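Local coordinates for protein AvrRpt2 (Erwinia amylovora, PDB 6HQZ) that probably acts inside host plant cells as a type III effector cysteine protease of the papain-like C70 family, this chain holding its protease domain, at residues A[70-75]-A[147-152]; A[76-81]-A[135-140]; A[93-98]-A[139-144]. All blocks are in the same frame, centred on the assembly; numbering follows the deposited sequence. Where two conformers were deposited one is given.

Overall arrangement
Contacts 1 and 3 reach neighbouring strands of one antiparallel sheet, 149-152 and 93-98, and contact 2 packs beside them. Contact 1 is buried and mainly apolar: loop 70-75 continues the pairing of strand 149-152 through one direct hydrogen bond and one water. Contact 2 is partly buried, about 13 Å from the chain centre to its own centre, and relies on a side-chain amide of helix 134-140 gripping loop 76-79. Contact 3, partly buried although its centre lies about 6 Å from the chain centre, joins the end of the same helix to strand 93-98 by a single beta bridge and an arginine. M149 of contact 1 touches F78 and F137 of contact 2, while W143, within 139-144, links contacts 2 and 3.

Contact 1 (A[70-75]-A[147-152]); sequences VSLPES and HAMLYS
V70 and M149 meet through main chain and side chain together. N of V70 donates to O of M149 over 3.0 Å, with an N-H...O angle of 165°. The return bond of the pair is not direct: O of V70 and N of M149 stand 5.4 Å apart, and one water lies between them. It accepts from N of M149 at 2.9 Å and lies 2.8 Å from O of V70, to which it can donate, though other acceptors compete for its protons. The pair continues the antiparallel register in which A68 bonds to Y151, but the water in place of the second bond indicates that the loop is parting from the strand.

Apolar branches fill in beside these bonds. CG2 of V70 lies 3.9 Å from CB of M149, and comes equally close, 3.9 Å, to CD2 of Y151, approaching that ring obliquely. Two residues on, the fork of L72 spreads over two partners: CD1 reaches CB of A148 at 3.9 Å, and CD2 reaches SD of M149 at 4.0 Å. An extended chi2 of 171° carries SD outward to that meeting.

A second shell positions these groups. M149 also packs against L83 of helix 80-90 and against I93 and F95 of strand 93-98, V70 touches L86, and the Y151 ring stacks with H90. On the other edge, A148 and L150 bond to G96 and M94 of strand 93-98.

No charged side chain takes part across the contact. Main-chain bonds, one of them relayed by water, therefore set the register, and hydrocarbon and thioether contacts close a buried seam where the sheet edge passes into the loop.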
# COMPACT_ATOMS: atom_id res chain seq x y z
N VAL A 70 8.25 -2.87 -11.93
CA VAL A 70 6.81 -2.68 -11.83
C VAL A 70 6.19 -2.80 -13.23
O VAL A 70 6.67 -2.14 -14.15
CB VAL A 70 6.53 -1.26 -11.33
CG1 VAL A 70 5.01 -1.01 -11.34
CG2 VAL A 70 7.12 -1.02 -9.95
N SER A 71 5.13 -3.60 -13.38
CA SER A 71 4.39 -3.70 -14.62
C SER A 71 3.70 -2.41 -14.90
O SER A 71 2.84 -1.98 -14.12
CB SER A 71 3.31 -4.77 -14.57
OG SER A 71 3.95 -6.00 -14.48
N LEU A 72 4.10 -1.79 -16.00
CA LEU A 72 3.58 -0.51 -16.37
C LEU A 72 2.19 -0.57 -16.96
O LEU A 72 1.92 -1.38 -17.84
CB LEU A 72 4.53 0.16 -17.37
CG LEU A 72 5.93 0.39 -16.78
CD1 LEU A 72 6.81 1.05 -17.85
CD2 LEU A 72 5.92 1.28 -15.53
N PRO A 73 1.33 0.36 -16.57
CA PRO A 73 -0.02 0.34 -17.14
C PRO A 73 -0.07 0.78 -18.61
O PRO A 73 0.67 1.68 -19.06
CB PRO A 73 -0.75 1.35 -16.26
CG PRO A 73 0.30 2.23 -15.72
CD PRO A 73 1.47 1.37 -15.52
N GLU A 74 -0.98 0.16 -19.33
CA GLU A 74 -1.17 0.38 -20.76
C GLU A 74 -1.54 1.81 -21.03
O GLU A 74 -1.19 2.35 -22.07
CB GLU A 74 -2.30 -0.50 -21.30
CG GLU A 74 -1.88 -1.66 -22.15
CD GLU A 74 -3.08 -2.46 -22.70
OE1 GLU A 74 -4.01 -1.89 -23.40
OE2 GLU A 74 -3.08 -3.70 -22.46
N SER A 75 -2.25 2.42 -20.08
CA SER A 75 -2.79 3.76 -20.20
C SER A 75 -1.67 4.80 -20.11
O SER A 75 -1.92 5.96 -20.37
CB SER A 75 -3.74 4.00 -19.03
OG SER A 75 -2.99 3.83 -17.81
N HIS A 147 11.58 -1.36 -17.65
CA HIS A 147 12.36 -1.24 -16.40
C HIS A 147 12.38 0.17 -15.88
O HIS A 147 13.29 0.53 -15.16
CB HIS A 147 13.77 -1.80 -16.54
CG HIS A 147 14.50 -1.35 -17.77
ND1 HIS A 147 14.45 -2.04 -18.95
CD2 HIS A 147 15.30 -0.28 -17.99
CE1 HIS A 147 15.19 -1.41 -19.86
NE2 HIS A 147 15.68 -0.32 -19.30
N ALA A 148 11.36 0.93 -16.24
CA ALA A 148 11.21 2.30 -15.84
C ALA A 148 11.22 2.48 -14.31
O ALA A 148 11.71 3.51 -13.84
CB ALA A 148 9.95 2.89 -16.47
N MET A 149 10.70 1.48 -13.57
CA MET A 149 10.47 1.60 -12.13
C MET A 149 10.95 0.29 -11.53
O MET A 149 10.36 -0.76 -11.83
CB MET A 149 8.97 1.77 -11.88
CG MET A 149 8.46 3.21 -12.20
SD MET A 149 6.68 3.22 -12.14
CE MET A 149 6.40 3.11 -10.42
N LEU A 150 12.04 0.35 -10.75
CA LEU A 150 12.66 -0.79 -10.16
C LEU A 150 12.52 -0.77 -8.64
O LEU A 150 12.54 0.29 -8.00
CB LEU A 150 14.13 -0.91 -10.52
CG LEU A 150 14.47 -1.21 -11.97
CD1 LEU A 150 15.98 -1.26 -12.15
CD2 LEU A 150 13.89 -2.53 -12.47
N TYR A 151 12.41 -1.97 -8.08
CA TYR A 151 12.32 -2.11 -6.62
C TYR A 151 13.12 -3.28 -6.13
O TYR A 151 13.52 -4.15 -6.95
CB TYR A 151 10.84 -2.19 -6.19
CG TYR A 151 10.08 -3.43 -6.66
CD1 TYR A 151 10.07 -4.62 -5.90
CD2 TYR A 151 9.33 -3.40 -7.85
CE1 TYR A 151 9.37 -5.74 -6.34
CE2 TYR A 151 8.62 -4.50 -8.28
CZ TYR A 151 8.66 -5.65 -7.54
OH TYR A 151 7.94 -6.67 -8.01
N SER A 152 13.30 -3.32 -4.79
CA SER A 152 14.08 -4.35 -4.13
C SER A 152 13.25 -5.60 -3.88
O SER A 152 12.16 -5.52 -3.35
CB SER A 152 14.60 -3.92 -2.74
OG SER A 152 15.51 -4.93 -2.25
O HOH W 1 8.80 -0.43 -14.62

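Contact 2 (A[76-81]-A[135-140]); sequences RQFSAN and DSFNQR
N138 and F78 are joined by a side-chain amide that pairs with the main chain like a peptide group in a sheet, taking both N and O of a single residue. This ties helix 134-140 of the papain-like protease domain to the loop entering helix 80-90, whose N-cap is S79.

From CB of N138, a chi1 of -74° sets CG anti to its own carbonyl carbon and brings it to 3.5 Å from N of F78. The branch then divides. OD1 accepts from N of F78 at 2.9 Å in an almost straight bond, 173° at the hydrogen, with the donor above the plane of the side-chain carbonyl. The same oxygen sits 3.5 Å from CA of Q77 and lies at the edge of the F78 ring, near its plane. ND2 completes the pair by donating to O of F78 over 3.1 Å, at 169°, and here the hydrogen points to a lone pair in the carbonyl plane. CG of Q77 flanks ND2 at 3.8 Å, its side chain crossing that of N138 at about a right angle. Two bonds from one amide, nearly linear at both hydrogens, fix its rotation about CB-CG.

Deeper in, CD2 of F78 meets CE2 of F137 at 3.8 Å, arriving in plane at the edge of the F137 ring. That ring also packs edge-to-face with F95, while F78 leans on L83 and L86.

The main chain of N138 is held as well: its O accepts from NE1 of W143 and from a water at 2.7 Å, and this water also donates to O of R76 at 2.6 Å.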
# COMPACT_ATOMS: atom_id res chain seq x y z
N ARG A 76 -0.47 4.40 -19.69
CA ARG A 76 0.62 5.35 -19.44
C ARG A 76 0.24 6.42 -18.43
O ARG A 76 0.60 7.60 -18.60
CB ARG A 76 1.06 6.04 -20.72
CG ARG A 76 1.38 5.16 -21.89
CD ARG A 76 2.80 4.73 -21.85
NE ARG A 76 3.56 4.78 -23.12
CZ ARG A 76 4.17 5.85 -23.65
NH1 ARG A 76 4.03 7.09 -23.21
NH2 ARG A 76 4.92 5.64 -24.68
N GLN A 77 -0.48 6.03 -17.38
CA GLN A 77 -0.82 6.94 -16.31
C GLN A 77 -1.01 6.14 -14.99
O GLN A 77 -1.68 5.13 -14.98
CB GLN A 77 -2.14 7.57 -16.69
CG GLN A 77 -2.45 8.91 -16.11
CD GLN A 77 -3.58 9.56 -16.89
OE1 GLN A 77 -3.36 10.47 -17.73
NE2 GLN A 77 -4.78 9.07 -16.68
N PHE A 78 -0.42 6.58 -13.89
CA PHE A 78 -0.67 6.09 -12.55
C PHE A 78 -1.55 7.06 -11.79
O PHE A 78 -1.42 8.29 -11.91
CB PHE A 78 0.64 5.93 -11.74
CG PHE A 78 1.49 4.79 -12.16
CD1 PHE A 78 1.21 3.54 -11.77
CD2 PHE A 78 2.61 5.00 -12.96
CE1 PHE A 78 1.97 2.47 -12.18
CE2 PHE A 78 3.38 3.96 -13.37
CZ PHE A 78 3.11 2.71 -12.95
N SER A 79 -2.37 6.50 -10.90
CA SER A 79 -3.06 7.31 -9.92
C SER A 79 -2.20 7.44 -8.66
O SER A 79 -1.32 6.60 -8.37
CB SER A 79 -4.40 6.68 -9.57
OG SER A 79 -4.18 5.39 -9.03
N ALA A 80 -2.49 8.49 -7.90
CA ALA A 80 -1.97 8.64 -6.53
C ALA A 80 -2.18 7.37 -5.72
O ALA A 80 -1.21 6.88 -5.12
CB ALA A 80 -2.62 9.85 -5.82
N ASN A 81 -3.39 6.82 -5.71
CA ASN A 81 -3.63 5.60 -4.94
C ASN A 81 -2.79 4.42 -5.45
O ASN A 81 -2.25 3.66 -4.66
CB ASN A 81 -5.10 5.18 -4.95
CG ASN A 81 -5.97 6.08 -4.11
OD1 ASN A 81 -5.51 6.77 -3.21
ND2 ASN A 81 -7.23 6.09 -4.42
N ASP A 135 1.08 14.77 -12.30
CA ASP A 135 0.96 14.94 -13.76
C ASP A 135 2.36 14.90 -14.39
O ASP A 135 2.54 14.33 -15.46
CB ASP A 135 0.21 16.23 -14.16
CG ASP A 135 0.10 16.43 -15.70
OD1 ASP A 135 -0.78 15.86 -16.37
OD2 ASP A 135 0.90 17.22 -16.24
N SER A 136 3.33 15.54 -13.76
CA SER A 136 4.74 15.55 -14.27
C SER A 136 5.39 14.18 -14.28
O SER A 136 6.03 13.80 -15.24
CB SER A 136 5.60 16.51 -13.46
OG SER A 136 5.19 17.82 -13.74
N PHE A 137 5.21 13.42 -13.22
CA PHE A 137 5.71 12.09 -13.16
C PHE A 137 5.17 11.22 -14.30
O PHE A 137 5.92 10.53 -15.00
CB PHE A 137 5.40 11.50 -11.80
CG PHE A 137 5.74 10.06 -11.71
CD1 PHE A 137 7.03 9.68 -11.42
CD2 PHE A 137 4.74 9.10 -11.87
CE1 PHE A 137 7.31 8.32 -11.31
CE2 PHE A 137 5.03 7.77 -11.84
CZ PHE A 137 6.29 7.39 -11.49
N ASN A 138 3.86 11.27 -14.49
CA ASN A 138 3.29 10.54 -15.59
C ASN A 138 3.77 11.00 -16.99
O ASN A 138 3.92 10.20 -17.93
CB ASN A 138 1.74 10.59 -15.53
CG ASN A 138 1.19 9.69 -14.44
OD1 ASN A 138 1.61 8.54 -14.30
ND2 ASN A 138 0.17 10.20 -13.72
N GLN A 139 3.95 12.28 -17.13
CA GLN A 139 4.43 12.81 -18.42
C GLN A 139 5.86 12.40 -18.72
O GLN A 139 6.19 12.16 -19.87
CB GLN A 139 4.41 14.31 -18.42
CG GLN A 139 4.94 14.92 -19.72
CD GLN A 139 5.02 16.43 -19.59
OE1 GLN A 139 4.36 17.02 -18.71
NE2 GLN A 139 5.83 17.07 -20.44
N ARG A 140 6.66 12.29 -17.67
CA ARG A 140 8.13 12.21 -17.85
C ARG A 140 8.74 10.88 -17.52
O ARG A 140 9.88 10.67 -17.84
CB ARG A 140 8.78 13.29 -17.00
CG ARG A 140 8.29 14.67 -17.40
CD ARG A 140 8.95 15.77 -16.61
NE ARG A 140 8.60 17.05 -17.24
CZ ARG A 140 9.11 17.45 -18.40
NH1 ARG A 140 10.06 16.72 -19.04
NH2 ARG A 140 8.69 18.57 -18.95
O HOH W 2 2.06 9.48 -19.76

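Contact 3 (A[93-98]-A[139-144]); sequences IMFGWQ and QRLAWR
L141 and W97 form an isolated beta bridge exactly where helix 134-140 ends, with CA atoms only 4.4 Å apart. It is an antiparallel, non-hydrogen-bonded pair, because the bonds fall on the residues flanking it. N of A142 donates to O of G96 at 2.9 Å with 150° at the hydrogen, and N of Q98 donates to O of R140 at 3.0 Å with 155°. Between them CA of W97 makes a CA-H...O contact of 3.2 Å with O of R140, and A142 then turns the chain away as the centre of an inverse gamma turn.

R140 adds a side-chain bond to the same strand end. Its chain runs extended from CG to NE past O of Q98, with CD 3.3 Å from that oxygen, and NH1 then turns back to donate to it at 2.9 Å. The oxygen lies at the edge of the guanidinium, near its plane, whereas NH1 stands above the Q98 carbonyl plane. On the way, CD meets the edge of the W97 ring at CE3, 4.1 Å off.

L141 points its CB away from the strand, yet CD1 comes back to 3.9 Å from CB of F95, which extends the bridge into the hydrophobic interior.

Further partners fix the strand residues: NE1 of W97 bonds to OG of S107, and NE2 of Q98 to O of G102. Strand 93-98 lies between strands 104-113 and 149-152, bonded to the former through F95 with S107 and, on the other side, through G96 with A148 just before 149-152, while L141 packs on M149 and the F95 ring meets F137 of helix 134-140.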
# COMPACT_ATOMS: atom_id res chain seq x y z
N ILE A 93 11.00 2.84 -4.72
CA ILE A 93 11.02 2.46 -6.13
C ILE A 93 11.88 3.49 -6.91
O ILE A 93 11.64 4.70 -6.86
CB ILE A 93 9.61 2.49 -6.73
CG1 ILE A 93 8.73 1.46 -6.10
CG2 ILE A 93 9.65 2.27 -8.25
CD1 ILE A 93 7.25 1.72 -6.31
N MET A 94 12.91 2.98 -7.57
CA MET A 94 13.74 3.87 -8.38
C MET A 94 13.21 3.96 -9.80
O MET A 94 12.97 2.93 -10.45
CB MET A 94 15.20 3.49 -8.39
CG MET A 94 15.61 2.15 -8.82
SD MET A 94 17.41 1.94 -8.56
CE MET A 94 17.76 0.98 -10.02
N PHE A 95 13.06 5.21 -10.24
CA PHE A 95 12.45 5.53 -11.53
C PHE A 95 13.33 6.42 -12.38
O PHE A 95 14.03 7.35 -11.92
CB PHE A 95 11.04 6.16 -11.37
CG PHE A 95 11.02 7.52 -10.77
CD1 PHE A 95 11.03 7.65 -9.40
CD2 PHE A 95 10.88 8.65 -11.53
CE1 PHE A 95 10.93 8.88 -8.80
CE2 PHE A 95 10.75 9.89 -10.93
CZ PHE A 95 10.81 10.01 -9.57
N GLY A 96 13.24 6.11 -13.67
CA GLY A 96 13.89 6.86 -14.74
C GLY A 96 12.93 7.86 -15.29
O GLY A 96 11.79 7.50 -15.57
N TRP A 97 13.39 9.10 -15.50
CA TRP A 97 12.51 10.15 -16.03
C TRP A 97 13.26 11.20 -16.77
O TRP A 97 14.45 11.36 -16.60
CB TRP A 97 11.69 10.80 -14.92
CG TRP A 97 12.47 11.53 -13.89
CD1 TRP A 97 13.25 11.01 -12.89
CD2 TRP A 97 12.48 12.97 -13.69
NE1 TRP A 97 13.73 12.02 -12.10
CE2 TRP A 97 13.23 13.21 -12.53
CE3 TRP A 97 11.85 14.04 -14.32
CZ2 TRP A 97 13.44 14.47 -12.05
CZ3 TRP A 97 12.02 15.32 -13.81
CH2 TRP A 97 12.84 15.53 -12.70
N GLN A 98 12.56 11.90 -17.65
CA GLN A 98 13.19 12.84 -18.51
C GLN A 98 12.86 14.27 -18.07
O GLN A 98 11.69 14.63 -17.94
CB GLN A 98 12.81 12.59 -19.98
CG GLN A 98 13.61 13.43 -20.97
CD GLN A 98 13.25 13.17 -22.43
OE1 GLN A 98 12.13 12.80 -22.73
NE2 GLN A 98 14.22 13.35 -23.31
N GLN A 139 3.95 12.28 -17.13
CA GLN A 139 4.43 12.81 -18.42
C GLN A 139 5.86 12.40 -18.72
O GLN A 139 6.19 12.16 -19.87
CB GLN A 139 4.41 14.31 -18.42
CG GLN A 139 4.94 14.92 -19.72
CD GLN A 139 5.02 16.43 -19.59
OE1 GLN A 139 4.36 17.02 -18.71
NE2 GLN A 139 5.83 17.07 -20.44
N ARG A 140 6.66 12.29 -17.67
CA ARG A 140 8.13 12.21 -17.85
C ARG A 140 8.74 10.88 -17.52
O ARG A 140 9.88 10.67 -17.84
CB ARG A 140 8.78 13.29 -17.00
CG ARG A 140 8.29 14.67 -17.40
CD ARG A 140 8.95 15.77 -16.61
NE ARG A 140 8.60 17.05 -17.24
CZ ARG A 140 9.11 17.45 -18.40
NH1 ARG A 140 10.06 16.72 -19.04
NH2 ARG A 140 8.69 18.57 -18.95
N LEU A 141 7.96 9.95 -16.97
CA LEU A 141 8.45 8.63 -16.70
C LEU A 141 8.91 7.93 -17.96
O LEU A 141 8.37 8.20 -19.07
CB LEU A 141 7.34 7.76 -16.04
CG LEU A 141 7.72 6.37 -15.60
CD1 LEU A 141 8.75 6.31 -14.47
CD2 LEU A 141 6.45 5.64 -15.16
N ALA A 142 9.92 7.09 -17.81
CA ALA A 142 10.44 6.32 -18.95
C ALA A 142 9.53 5.18 -19.46
O ALA A 142 9.96 4.08 -19.55
CB ALA A 142 11.80 5.75 -18.58
N TRP A 143 8.36 5.54 -19.94
CA TRP A 143 7.33 4.59 -20.40
C TRP A 143 7.80 3.65 -21.48
O TRP A 143 7.29 2.56 -21.59
CB TRP A 143 6.12 5.34 -20.89
CG TRP A 143 5.43 6.06 -19.85
CD1 TRP A 143 5.45 7.37 -19.63
CD2 TRP A 143 4.61 5.49 -18.85
NE1 TRP A 143 4.67 7.69 -18.56
CE2 TRP A 143 4.15 6.55 -18.04
CE3 TRP A 143 4.19 4.19 -18.56
CZ2 TRP A 143 3.29 6.35 -16.94
CZ3 TRP A 143 3.29 3.99 -17.49
CH2 TRP A 143 2.88 5.06 -16.68
N ARG A 144 8.81 4.04 -22.24
CA ARG A 144 9.27 3.26 -23.36
C ARG A 144 9.92 1.96 -22.96
O ARG A 144 9.99 1.02 -23.80
CB ARG A 144 10.22 4.05 -24.28
CG ARG A 144 10.73 3.28 -25.46
CD ARG A 144 11.57 4.16 -26.37
NE ARG A 144 11.27 3.84 -27.73
CZ ARG A 144 11.67 4.58 -28.75
NH1 ARG A 144 12.41 5.69 -28.55
NH2 ARG A 144 11.33 4.22 -29.98